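SsfS6 (Streptomyces sp. SF2575, PDB 4FZR) is a GT-B-fold protein related to erythromycin biosynthesis protein CIII, with two Rossmann-like domains and a second copy of the chain in its assembly. Local coordinates at residues R17-A22 with L47-E52; P34-L39 with A61-A66; S219-E224 with S295-A300; R225-L230 with G264-V269. One frame throughout, in Å; residues are numbered along the deposited sequence.

Overall arrangement
Interactions 1 and 2 lie in the N-terminal domain, with centres about 9 Å apart. They meet at strand 45-51, where Val48 N and Pro64 O are 3.0 Å apart, a probable hydrogen bond. Interactions 3 and 4 lie in the other half, with centres about 11 Å apart. They touch where Arg229 packs on Trp220 and Ala300. There the short helix 219-222 leads through 225-228 into strand 229-231. Interactions 1 and 4 sit on opposite sides of the chain's centre, their centres about 39 Å apart. Interactions 2 and 3 come to about 9 Å at their nearest atoms. In the dimer, Phe222 of interaction 3 packs on Leu47 of interaction 1 in the second subunit.

Interaction 1: residues R17-A22 with L47-E52; sequences RILVIA and LVAASE
Leu19 CD1 is the main bump of this contact, and it settles against small Ala49 on the neighbouring strand. Its methyl lies 3.8 Å from Ala49 CB and 4.2 Å from Leu47 CB. It also comes within 3.2 Å of Leu47 O. Leu19 CG is anti to the backbone N (chi1 180°), which starts the branch beside the carbonyl carbon. Leu19, Ile21, Leu47 and Ala49 point to one face of the sheet. Helix 93-122 covers that face through Leu118, Ala119 and Trp122. On the other face Val20 and Val48 lie flank to flank, with Val20 CB 4.0 Å from Val48 CG2. Ser36 of helix 33-41 touches Val20 there. Further along, the methyls of Ala22 and Ala50 meet, CB to CB 4.1 Å. The strands run parallel, joined by helix 33-41 in a beta-alpha-beta unit of the Rossmann-like N-terminal domain. Their axes diverge by 24°. Four backbone hydrogen bonds form the ladder. Leu47 N gives to Ile18 O, Val20 N to Leu47 O, Ala49 N to Val20 O (2.7 Å) and Ala22 N to Ala49 O (2.9 Å). Every touching residue is buried, and the side chains that meet are all apolar. The chemistry divides: backbone polar groups pair between the strands, and apolar side chains pack on both faces.

Interaction 2: residues P34-L39 with A61-A66; sequences PLSWAL and AGLPFA
Trp37, on helix 33-41, faces Leu63 with a gap of 7.7 Å between their CA atoms, so the Trp37 side chain spans the gap to both backbone and side chain of 61-63. Just before Leu63, Gly62 ends helix 55-60 in a Schellman motif, with a positive phi of 83° that favours glycine. The chain then runs into strand 65-67, an outermost strand, within this chain, of the parallel sheet in the Rossmann-like N-terminal domain. The Trp37 indole lies across this turn. Its NE1-H gives a hydrogen bond to Ala61 O at 2.9 Å. That oxygen sits almost in the ring plane, and the donor lies in the carbonyl plane of Ala61, so the bond fixes the edge of the indole. The benzo part reaches the next carbonyl, with Trp37 CZ2 3.3 Å from Gly62 O. Leu63 covers a ring face. Its chi1 of -65° sets CG beside the backbone N, anti to the carbonyl carbon. Leu63 CD1 packs on Ser36 CB at 3.7 Å. Ser36 OG is hydrogen-bonded to Leu32 O, just before the helix. Beyond the contact, the Trp37 ring stacks with Trp37 of the second subunit. Leu63 CD2 forms a CH-pi contact with the five-membered ring of Trp37, 3.6 Å from its centroid and 18° off the normal.

Interaction 3: residues S219-E224 with S295-A300; sequences SWVFEE and SAIMPA
Ala296 takes part mainly through its backbone: Ala296 O lies 3.3 Å from Val221 CG1. Next comes Ile297, which meets two neighbours of the short, weakly bonded helix at about 219-222. Ile297 CD1 touches the rim of the Trp220 indole at CH2, a tight 3.3 Å, and lies in the plane of the ring. Its CG1 packs at 3.6 Å from Trp220 CZ3. Val221 CG2 lies over one face of the same indole, and Phe292 meets that ring edge-to-face. Ile297 CG1 is also loosely packed on Val221 CG2, at 4.4 Å. After the 3-10 turn at 298-299, Ala300 points its CB toward the helix and rests 3.9 Å from Val221 CG1. Val221 CG1 thus touches both Ala296 O and the Ala300 methyl. The contact joins the segment leading into strand 229-231 to the turn between helix 294-297 and strand 303-306 of the C-terminal domain. On another side, Phe222 meets Trp122 of the second subunit. Between 219-224 and 295-300 the contact is largely apolar, with Trp220 on Ile297 and Val221 on Ala296 O and Ala300. It buries hydrocarbon and has no polar bond of its own.

Interaction 4: residues R225-L230 with G264-V269; sequences RKQPRL and GFEVVV
Leu230 O takes the amide of Val268 in a 2.9 Å hydrogen bond from Val268 N, and the CA-H of Val267 approaches the same oxygen, with CA at 3.4 Å. Two more backbone bonds continue the ladder: Leu230 N gives to Glu266 O, and Glu266 N gives to Pro228 O at 3.0 Å. On the face of Arg229 and Glu266 the side chains lie side by side and point the same way. Arg229 NE and Glu266 OE1 form a long salt bridge of 3.4 Å. The guanidinium and carboxylate planes are turned 81° apart, so this is not a flat two-pronged pairing. Arg225 CD lies over the centre of the guanidinium. Gln227 crosses Glu266 at about a right angle, with Gln227 NE2 3.5 Å from Glu266 CB. The two strands are parallel neighbours in the six-stranded sheet of the Rossmann-like C-terminal domain, linked through helix 253-259 in a beta-alpha-beta crossover. Strand 303-306 flanks 229-231 on its other side, and 286-289 flanks 266-269. Away from the salt bridge, Leu230 reaches over the Phe265 ring. Its chi1 of -177° sets CG anti to the backbone N, beside the carbonyl carbon. Leu230 CD1 makes a CH-pi contact 3.9 Å from the Phe265 ring centroid. Cys362 of helix 358-367 touches both residues. Pro228 CB packs on Phe265 CD1 at 3.9 Å, oblique to the ring.

Interaction 1: residues R17-A22 with L47-E52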
loop_
_atom_site.group_PDB
_atom_site.type_symbol
_atom_site.label_atom_id
_atom_site.label_comp_id
_atom_site.label_asym_id
_atom_site.label_seq_id
_atom_site.Cartn_x
_atom_site.Cartn_y
_atom_site.Cartn_z
ATOM N N ARG A 17 -9.185 -13.409 -7.655
ATOM C CA ARG A 17 -9.439 -12.078 -8.189
ATOM C C ARG A 17 -10.507 -11.425 -7.318
ATOM O O ARG A 17 -11.667 -11.834 -7.343
ATOM C CB ARG A 17 -9.912 -12.184 -9.639
ATOM C CG ARG A 17 -9.292 -11.194 -10.607
ATOM C CD ARG A 17 -9.471 -11.701 -12.028
ATOM N NE ARG A 17 -8.982 -10.770 -13.040
ATOM C CZ ARG A 17 -7.771 -10.813 -13.593
ATOM N NH1 ARG A 17 -6.892 -11.745 -13.237
ATOM N NH2 ARG A 17 -7.435 -9.917 -14.510
ATOM N N ILE A 18 -10.113 -10.423 -6.535
ATOM C CA ILE A 18 -11.041 -9.784 -5.601
ATOM C C ILE A 18 -11.328 -8.339 -5.985
ATOM O O ILE A 18 -10.424 -7.505 -6.058
ATOM C CB ILE A 18 -10.529 -9.823 -4.135
ATOM C CG1 ILE A 18 -10.117 -11.243 -3.747
ATOM C CG2 ILE A 18 -11.598 -9.296 -3.173
ATOM C CD1 ILE A 18 -8.653 -11.531 -3.979
ATOM N N LEU A 19 -12.601 -8.062 -6.245
ATOM C CA LEU A 19 -13.064 -6.703 -6.465
ATOM C C LEU A 19 -13.473 -6.076 -5.127
ATOM O O LEU A 19 -14.422 -6.525 -4.482
ATOM C CB LEU A 19 -14.240 -6.702 -7.445
ATOM C CG LEU A 19 -14.850 -5.337 -7.783
ATOM C CD1 LEU A 19 -13.801 -4.371 -8.311
ATOM C CD2 LEU A 19 -15.983 -5.488 -8.787
ATOM N N VAL A 20 -12.739 -5.052 -4.703
ATOM C CA VAL A 20 -13.069 -4.321 -3.484
ATOM C C VAL A 20 -13.986 -3.155 -3.830
ATOM O O VAL A 20 -13.578 -2.221 -4.519
ATOM C CB VAL A 20 -11.807 -3.782 -2.781
ATOM C CG1 VAL A 20 -12.160 -3.225 -1.403
ATOM C CG2 VAL A 20 -10.761 -4.882 -2.668
ATOM N N ILE A 21 -15.229 -3.216 -3.363
ATOM C CA ILE A 21 -16.209 -2.184 -3.679
ATOM C C ILE A 21 -16.378 -1.234 -2.497
ATOM O O ILE A 21 -16.915 -1.611 -1.456
ATOM C CB ILE A 21 -17.555 -2.807 -4.105
ATOM C CG1 ILE A 21 -17.378 -3.520 -5.452
ATOM C CG2 ILE A 21 -18.642 -1.740 -4.193
ATOM C CD1 ILE A 21 -18.615 -4.198 -5.980
ATOM N N ALA A 22 -15.899 -0.004 -2.673
ATOM C CA ALA A 22 -15.812 0.964 -1.580
ATOM C C ALA A 22 -16.763 2.149 -1.764
ATOM O O ALA A 22 -17.519 2.208 -2.736
ATOM C CB ALA A 22 -14.376 1.455 -1.431
ATOM N N LEU A 47 -8.666 -5.142 -7.207
ATOM C CA LEU A 47 -9.072 -3.908 -7.858
ATOM C C LEU A 47 -10.086 -3.194 -6.967
ATOM O O LEU A 47 -11.145 -3.740 -6.655
ATOM C CB LEU A 47 -9.678 -4.199 -9.233
ATOM C CG LEU A 47 -10.124 -2.987 -10.060
ATOM C CD1 LEU A 47 -8.971 -2.029 -10.304
ATOM C CD2 LEU A 47 -10.719 -3.436 -11.381
ATOM N N VAL A 48 -9.750 -1.982 -6.540
ATOM C CA VAL A 48 -10.646 -1.210 -5.686
ATOM C C VAL A 48 -11.533 -0.312 -6.538
ATOM O O VAL A 48 -11.040 0.541 -7.279
ATOM C CB VAL A 48 -9.873 -0.354 -4.670
ATOM C CG1 VAL A 48 -10.843 0.432 -3.791
ATOM C CG2 VAL A 48 -8.969 -1.237 -3.826
ATOM N N ALA A 49 -12.842 -0.519 -6.437
ATOM C CA ALA A 49 -13.801 0.245 -7.220
ATOM C C ALA A 49 -14.574 1.205 -6.319
ATOM O O ALA A 49 -15.135 0.799 -5.301
ATOM C CB ALA A 49 -14.751 -0.695 -7.950
ATOM N N ALA A 50 -14.590 2.483 -6.692
ATOM C CA ALA A 50 -15.251 3.508 -5.890
ATOM C C ALA A 50 -15.561 4.737 -6.741
ATOM O O ALA A 50 -15.270 4.758 -7.937
ATOM C CB ALA A 50 -14.379 3.890 -4.697
ATOM N N SER A 51 -16.156 5.756 -6.126
ATOM C CA SER A 51 -16.485 6.988 -6.837
ATOM C C SER A 51 -15.218 7.674 -7.352
ATOM O O SER A 51 -14.148 7.555 -6.754
ATOM C CB SER A 51 -17.275 7.936 -5.933
ATOM O OG SER A 51 -16.487 8.381 -4.842
ATOM N N GLU A 52 -15.351 8.392 -8.463
ATOM C CA GLU A 52 -14.220 9.035 -9.125
ATOM C C GLU A 52 -13.348 9.828 -8.158
ATOM O O GLU A 52 -12.122 9.851 -8.290
ATOM C CB GLU A 52 -14.725 9.968 -10.225
ATOM C CG GLU A 52 -13.618 10.687 -10.980
ATOM C CD GLU A 52 -12.937 9.790 -11.994
ATOM O OE1 GLU A 52 -13.653 9.142 -12.786
ATOM O OE2 GLU A 52 -11.688 9.726 -11.994
#

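Interaction 2: residues P34-L39 with A61-A66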
loop_
_atom_site.group_PDB
_atom_site.type_symbol
_atom_site.label_atom_id
_atom_site.label_comp_id
_atom_site.label_asym_id
_atom_site.label_seq_id
_atom_site.Cartn_x
_atom_site.Cartn_y
_atom_site.Cartn_z
ATOM N N PRO A 34 -5.826 -2.018 4.406
ATOM C CA PRO A 34 -4.937 -3.067 4.924
ATOM C C PRO A 34 -5.363 -4.493 4.552
ATOM O O PRO A 34 -4.498 -5.331 4.298
ATOM C CB PRO A 34 -4.989 -2.850 6.441
ATOM C CG PRO A 34 -5.354 -1.406 6.595
ATOM C CD PRO A 34 -6.328 -1.150 5.487
ATOM N N LEU A 35 -6.663 -4.766 4.516
ATOM C CA LEU A 35 -7.134 -6.081 4.097
ATOM C C LEU A 35 -6.860 -6.285 2.609
ATOM O O LEU A 35 -6.515 -7.386 2.176
ATOM C CB LEU A 35 -8.628 -6.243 4.388
ATOM C CG LEU A 35 -9.226 -7.617 4.063
ATOM C CD1 LEU A 35 -8.422 -8.744 4.700
ATOM C CD2 LEU A 35 -10.680 -7.688 4.510
ATOM N N SER A 36 -7.008 -5.212 1.834
ATOM C CA SER A 36 -6.768 -5.250 0.393
ATOM C C SER A 36 -5.314 -5.571 0.082
ATOM O O SER A 36 -5.020 -6.330 -0.839
ATOM C CB SER A 36 -7.129 -3.908 -0.243
ATOM O OG SER A 36 -8.532 -3.745 -0.342
ATOM N N TRP A 37 -4.406 -4.976 0.845
ATOM C CA TRP A 37 -2.984 -5.247 0.674
ATOM C C TRP A 37 -2.595 -6.619 1.230
ATOM O O TRP A 37 -1.620 -7.222 0.779
ATOM C CB TRP A 37 -2.138 -4.152 1.328
ATOM C CG TRP A 37 -1.578 -3.182 0.331
ATOM C CD1 TRP A 37 -1.908 -1.863 0.190
ATOM C CD2 TRP A 37 -0.596 -3.460 -0.676
ATOM N NE1 TRP A 37 -1.186 -1.303 -0.837
ATOM C CE2 TRP A 37 -0.374 -2.262 -1.385
ATOM C CE3 TRP A 37 0.120 -4.606 -1.043
ATOM C CZ2 TRP A 37 0.534 -2.175 -2.442
ATOM C CZ3 TRP A 37 1.024 -4.518 -2.093
ATOM C CH2 TRP A 37 1.221 -3.311 -2.780
ATOM N N ALA A 38 -3.352 -7.100 2.212
ATOM C CA ALA A 38 -3.119 -8.424 2.776
ATOM C C ALA A 38 -3.423 -9.478 1.719
ATOM O O ALA A 38 -2.715 -10.479 1.598
ATOM C CB ALA A 38 -3.989 -8.641 4.010
ATOM N N LEU A 39 -4.481 -9.240 0.952
ATOM C CA LEU A 39 -4.838 -10.116 -0.156
ATOM C C LEU A 39 -3.753 -10.088 -1.223
ATOM O O LEU A 39 -3.297 -11.131 -1.693
ATOM C CB LEU A 39 -6.176 -9.687 -0.763
ATOM C CG LEU A 39 -7.400 -9.852 0.142
ATOM C CD1 LEU A 39 -8.636 -9.203 -0.478
ATOM C CD2 LEU A 39 -7.653 -11.325 0.442
ATOM N N ALA A 61 -2.801 4.851 -1.644
ATOM C CA ALA A 61 -2.564 3.712 -0.761
ATOM C C ALA A 61 -1.805 2.603 -1.492
ATOM O O ALA A 61 -1.556 1.535 -0.931
ATOM C CB ALA A 61 -3.893 3.177 -0.228
ATOM N N GLY A 62 -1.452 2.859 -2.750
ATOM C CA GLY A 62 -0.673 1.925 -3.540
ATOM C C GLY A 62 -1.520 0.845 -4.178
ATOM O O GLY A 62 -1.005 -0.212 -4.535
ATOM N N LEU A 63 -2.816 1.110 -4.335
ATOM C CA LEU A 63 -3.740 0.105 -4.856
ATOM C C LEU A 63 -4.328 0.488 -6.220
ATOM O O LEU A 63 -4.461 1.668 -6.539
ATOM C CB LEU A 63 -4.867 -0.153 -3.847
ATOM C CG LEU A 63 -4.442 -0.786 -2.516
ATOM C CD1 LEU A 63 -5.581 -0.740 -1.512
ATOM C CD2 LEU A 63 -3.972 -2.222 -2.714
ATOM N N PRO A 64 -4.673 -0.520 -7.038
ATOM C CA PRO A 64 -5.324 -0.283 -8.334
ATOM C C PRO A 64 -6.733 0.283 -8.178
ATOM O O PRO A 64 -7.461 -0.158 -7.292
ATOM C CB PRO A 64 -5.384 -1.684 -8.960
ATOM C CG PRO A 64 -4.376 -2.492 -8.218
ATOM C CD PRO A 64 -4.375 -1.947 -6.829
ATOM N N PHE A 65 -7.109 1.227 -9.039
ATOM C CA PHE A 65 -8.386 1.927 -8.917
ATOM C C PHE A 65 -9.219 1.918 -10.198
ATOM O O PHE A 65 -8.682 1.981 -11.299
ATOM C CB PHE A 65 -8.148 3.382 -8.508
ATOM C CG PHE A 65 -9.394 4.226 -8.529
ATOM C CD1 PHE A 65 -10.324 4.133 -7.504
ATOM C CD2 PHE A 65 -9.641 5.103 -9.574
ATOM C CE1 PHE A 65 -11.473 4.903 -7.516
ATOM C CE2 PHE A 65 -10.793 5.878 -9.591
ATOM C CZ PHE A 65 -11.709 5.777 -8.562
ATOM N N ALA A 66 -10.538 1.858 -10.033
ATOM C CA ALA A 66 -11.477 1.982 -11.146
ATOM C C ALA A 66 -12.737 2.697 -10.658
ATOM O O ALA A 66 -13.281 2.346 -9.614
ATOM C CB ALA A 66 -11.831 0.613 -11.704
#

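Interaction 3: residues S219-E224 with S295-A300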
loop_
_atom_site.group_PDB
_atom_site.type_symbol
_atom_site.label_atom_id
_atom_site.label_comp_id
_atom_site.label_asym_id
_atom_site.label_seq_id
_atom_site.Cartn_x
_atom_site.Cartn_y
_atom_site.Cartn_z
ATOM N N SER A 219 10.094 15.228 12.875
ATOM C CA SER A 219 11.188 15.105 13.827
ATOM C C SER A 219 10.693 14.685 15.206
ATOM O O SER A 219 10.943 13.568 15.654
ATOM C CB SER A 219 11.931 16.437 13.934
ATOM O OG SER A 219 12.857 16.425 15.006
ATOM N N TRP A 220 9.983 15.598 15.862
ATOM C CA TRP A 220 9.563 15.433 17.255
ATOM C C TRP A 220 8.942 14.079 17.602
ATOM O O TRP A 220 8.956 13.677 18.764
ATOM C CB TRP A 220 8.599 16.559 17.649
ATOM C CG TRP A 220 7.606 16.921 16.584
ATOM C CD1 TRP A 220 7.785 17.814 15.567
ATOM C CD2 TRP A 220 6.278 16.405 16.435
ATOM N NE1 TRP A 220 6.653 17.884 14.793
ATOM C CE2 TRP A 220 5.713 17.028 15.305
ATOM C CE3 TRP A 220 5.510 15.476 17.146
ATOM C CZ2 TRP A 220 4.419 16.755 14.869
ATOM C CZ3 TRP A 220 4.225 15.204 16.711
ATOM C CH2 TRP A 220 3.693 15.842 15.582
ATOM N N VAL A 221 8.399 13.375 16.615
ATOM C CA VAL A 221 7.778 12.080 16.881
ATOM C C VAL A 221 8.803 11.070 17.389
ATOM O O VAL A 221 8.499 10.248 18.254
ATOM C CB VAL A 221 7.101 11.496 15.630
ATOM C CG1 VAL A 221 6.428 10.171 15.964
ATOM C CG2 VAL A 221 6.088 12.476 15.076
ATOM N N PHE A 222 10.015 11.138 16.848
ATOM C CA PHE A 222 11.069 10.203 17.220
ATOM C C PHE A 222 11.887 10.706 18.415
ATOM O O PHE A 222 12.603 9.931 19.048
ATOM C CB PHE A 222 12.001 9.946 16.034
ATOM C CG PHE A 222 11.322 9.337 14.838
ATOM C CD1 PHE A 222 10.778 8.066 14.909
ATOM C CD2 PHE A 222 11.248 10.027 13.634
ATOM C CE1 PHE A 222 10.158 7.498 13.808
ATOM C CE2 PHE A 222 10.630 9.460 12.529
ATOM C CZ PHE A 222 10.087 8.194 12.617
ATOM N N GLU A 223 11.785 11.998 18.719
ATOM C CA GLU A 223 12.516 12.570 19.852
ATOM C C GLU A 223 11.698 12.473 21.140
ATOM O O GLU A 223 10.627 11.868 21.160
ATOM C CB GLU A 223 12.914 14.026 19.572
ATOM C CG GLU A 223 14.422 14.251 19.446
ATOM C CD GLU A 223 15.191 13.861 20.700
ATOM O OE1 GLU A 223 14.895 14.416 21.778
ATOM O OE2 GLU A 223 16.096 13.002 20.605
ATOM N N GLU A 224 12.212 13.070 22.213
ATOM C CA GLU A 224 11.592 12.959 23.531
ATOM C C GLU A 224 10.354 13.835 23.693
ATOM O O GLU A 224 10.161 14.807 22.963
ATOM C CB GLU A 224 12.600 13.326 24.620
ATOM C CG GLU A 224 13.761 12.362 24.749
ATOM C CD GLU A 224 14.622 12.662 25.960
ATOM O OE1 GLU A 224 14.431 13.734 26.572
ATOM O OE2 GLU A 224 15.485 11.826 26.303
ATOM N N SER A 295 -1.463 7.672 12.258
ATOM C CA SER A 295 -1.051 6.398 12.845
ATOM C C SER A 295 0.424 6.347 13.246
ATOM O O SER A 295 0.824 5.483 14.025
ATOM C CB SER A 295 -1.370 5.239 11.890
ATOM O OG SER A 295 -0.980 5.516 10.552
ATOM N N ALA A 296 1.227 7.265 12.717
ATOM C CA ALA A 296 2.657 7.293 13.024
ATOM C C ALA A 296 2.981 8.338 14.088
ATOM O O ALA A 296 4.000 8.249 14.773
ATOM C CB ALA A 296 3.458 7.561 11.764
ATOM N N ILE A 297 2.106 9.331 14.210
ATOM C CA ILE A 297 2.259 10.397 15.197
ATOM C C ILE A 297 1.658 9.969 16.533
ATOM O O ILE A 297 1.974 10.531 17.581
ATOM C CB ILE A 297 1.551 11.685 14.724
ATOM C CG1 ILE A 297 1.754 12.823 15.728
ATOM C CG2 ILE A 297 0.068 11.433 14.526
ATOM C CD1 ILE A 297 0.889 14.025 15.447
HETATM N N MSE A 298 0.798 8.958 16.484
HETATM C CA MSE A 298 0.029 8.535 17.650
HETATM C C MSE A 298 0.897 8.202 18.866
HETATM O O MSE A 298 0.601 8.645 19.978
HETATM C CB MSE A 298 -0.850 7.333 17.287
HETATM C CG MSE A 298 -2.022 7.122 18.224
HETATM SE SE MSE A 298 -3.217 8.661 18.268
HETATM C CE MSE A 298 -3.871 8.610 16.429
ATOM N N PRO A 299 1.969 7.418 18.666
ATOM C CA PRO A 299 2.814 7.048 19.809
ATOM C C PRO A 299 3.374 8.255 20.556
ATOM O O PRO A 299 3.721 8.143 21.734
ATOM C CB PRO A 299 3.959 6.264 19.157
ATOM C CG PRO A 299 3.397 5.755 17.875
ATOM C CD PRO A 299 2.440 6.809 17.409
ATOM N N ALA A 300 3.453 9.395 19.878
ATOM C CA ALA A 300 4.126 10.567 20.428
ATOM C C ALA A 300 3.226 11.467 21.276
ATOM O O ALA A 300 3.572 12.619 21.516
ATOM C CB ALA A 300 4.752 11.377 19.299
#

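Interaction 4: residues R225-L230 with G264-V269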
loop_
_atom_site.group_PDB
_atom_site.type_symbol
_atom_site.label_atom_id
_atom_site.label_comp_id
_atom_site.label_asym_id
_atom_site.label_seq_id
_atom_site.Cartn_x
_atom_site.Cartn_y
_atom_site.Cartn_z
ATOM N N ARG A 225 9.520 13.475 24.666
ATOM C CA ARG A 225 8.378 14.293 25.052
ATOM C C ARG A 225 8.643 14.879 26.434
ATOM O O ARG A 225 8.649 14.157 27.431
ATOM C CB ARG A 225 7.090 13.462 25.077
ATOM C CG ARG A 225 7.003 12.391 23.998
ATOM C CD ARG A 225 5.557 12.090 23.632
ATOM N NE ARG A 225 4.788 11.539 24.752
ATOM C CZ ARG A 225 4.273 10.309 24.797
ATOM N NH1 ARG A 225 4.421 9.460 23.785
ATOM N NH2 ARG A 225 3.593 9.920 25.866
ATOM N N LYS A 226 8.870 16.188 26.492
ATOM C CA LYS A 226 9.188 16.851 27.754
ATOM C C LYS A 226 7.942 17.241 28.553
ATOM O O LYS A 226 8.052 17.785 29.653
ATOM C CB LYS A 226 10.062 18.086 27.508
ATOM C CG LYS A 226 11.554 17.840 27.698
ATOM C CD LYS A 226 12.372 19.072 27.340
ATOM C CE LYS A 226 13.786 19.000 27.903
ATOM N NZ LYS A 226 14.520 17.779 27.473
ATOM N N GLN A 227 6.763 16.963 28.005
ATOM C CA GLN A 227 5.512 17.265 28.693
ATOM C C GLN A 227 4.334 16.571 28.012
ATOM O O GLN A 227 4.450 16.126 26.869
ATOM C CB GLN A 227 5.279 18.777 28.732
ATOM C CG GLN A 227 5.314 19.449 27.372
ATOM C CD GLN A 227 4.884 20.901 27.439
ATOM O OE1 GLN A 227 4.166 21.307 28.354
ATOM N NE2 GLN A 227 5.326 21.694 26.470
ATOM N N PRO A 228 3.195 16.468 28.720
ATOM C CA PRO A 228 1.978 15.865 28.164
ATOM C C PRO A 228 1.625 16.434 26.794
ATOM O O PRO A 228 1.547 17.654 26.643
ATOM C CB PRO A 228 0.906 16.247 29.187
ATOM C CG PRO A 228 1.643 16.371 30.466
ATOM C CD PRO A 228 3.004 16.902 30.116
ATOM N N ARG A 229 1.417 15.561 25.812
ATOM C CA ARG A 229 1.129 16.001 24.454
ATOM C C ARG A 229 -0.292 15.645 24.037
ATOM O O ARG A 229 -0.781 14.553 24.325
ATOM C CB ARG A 229 2.124 15.384 23.474
ATOM C CG ARG A 229 2.020 15.947 22.064
ATOM C CD ARG A 229 3.259 15.662 21.245
ATOM N NE ARG A 229 4.486 15.897 21.998
ATOM C CZ ARG A 229 5.703 15.603 21.549
ATOM N NH1 ARG A 229 5.861 15.057 20.348
ATOM N NH2 ARG A 229 6.766 15.852 22.303
ATOM N N LEU A 230 -0.949 16.575 23.353
ATOM C CA LEU A 230 -2.321 16.367 22.912
ATOM C C LEU A 230 -2.460 16.640 21.421
ATOM O O LEU A 230 -1.907 17.609 20.900
ATOM C CB LEU A 230 -3.275 17.263 23.710
ATOM C CG LEU A 230 -4.778 17.140 23.441
ATOM C CD1 LEU A 230 -5.564 17.552 24.685
ATOM C CD2 LEU A 230 -5.193 17.987 22.240
ATOM N N GLY A 264 -1.897 22.549 30.511
ATOM C CA GLY A 264 -0.608 21.906 30.692
ATOM C C GLY A 264 -0.252 20.978 29.547
ATOM O O GLY A 264 0.549 20.058 29.711
ATOM N N PHE A 265 -0.843 21.223 28.382
ATOM C CA PHE A 265 -0.582 20.399 27.208
ATOM C C PHE A 265 0.308 21.119 26.202
ATOM O O PHE A 265 0.282 22.345 26.098
ATOM C CB PHE A 265 -1.893 20.016 26.514
ATOM C CG PHE A 265 -2.721 19.010 27.268
ATOM C CD1 PHE A 265 -2.236 17.738 27.524
ATOM C CD2 PHE A 265 -3.997 19.331 27.697
ATOM C CE1 PHE A 265 -3.003 16.814 28.210
ATOM C CE2 PHE A 265 -4.767 18.410 28.379
ATOM C CZ PHE A 265 -4.270 17.152 28.635
ATOM N N GLU A 266 1.111 20.346 25.481
ATOM C CA GLU A 266 1.709 20.815 24.240
ATOM C C GLU A 266 0.876 20.240 23.099
ATOM O O GLU A 266 0.723 19.024 22.987
ATOM C CB GLU A 266 3.164 20.366 24.120
ATOM C CG GLU A 266 3.810 20.768 22.803
ATOM C CD GLU A 266 5.119 20.050 22.539
ATOM O OE1 GLU A 266 5.333 18.958 23.111
ATOM O OE2 GLU A 266 5.937 20.580 21.757
ATOM N N VAL A 267 0.336 21.114 22.255
ATOM C CA VAL A 267 -0.656 20.700 21.267
ATOM C C VAL A 267 -0.100 20.591 19.852
ATOM O O VAL A 267 0.565 21.501 19.365
ATOM C CB VAL A 267 -1.849 21.681 21.247
ATOM C CG1 VAL A 267 -2.769 21.395 20.064
ATOM C CG2 VAL A 267 -2.616 21.601 22.557
ATOM N N VAL A 268 -0.379 19.470 19.196
ATOM C CA VAL A 268 -0.137 19.349 17.765
ATOM C C VAL A 268 -1.490 19.196 17.078
ATOM O O VAL A 268 -2.381 18.519 17.591
ATOM C CB VAL A 268 0.781 18.152 17.419
ATOM C CG1 VAL A 268 2.119 18.281 18.138
ATOM C CG2 VAL A 268 0.111 16.837 17.769
ATOM N N VAL A 269 -1.651 19.842 15.930
ATOM C CA VAL A 269 -2.931 19.834 15.238
ATOM C C VAL A 269 -2.798 19.166 13.872
ATOM O O VAL A 269 -2.318 19.774 12.915
ATOM C CB VAL A 269 -3.479 21.264 15.073
ATOM C CG1 VAL A 269 -4.886 21.227 14.503
ATOM C CG2 VAL A 269 -3.452 22.005 16.413
#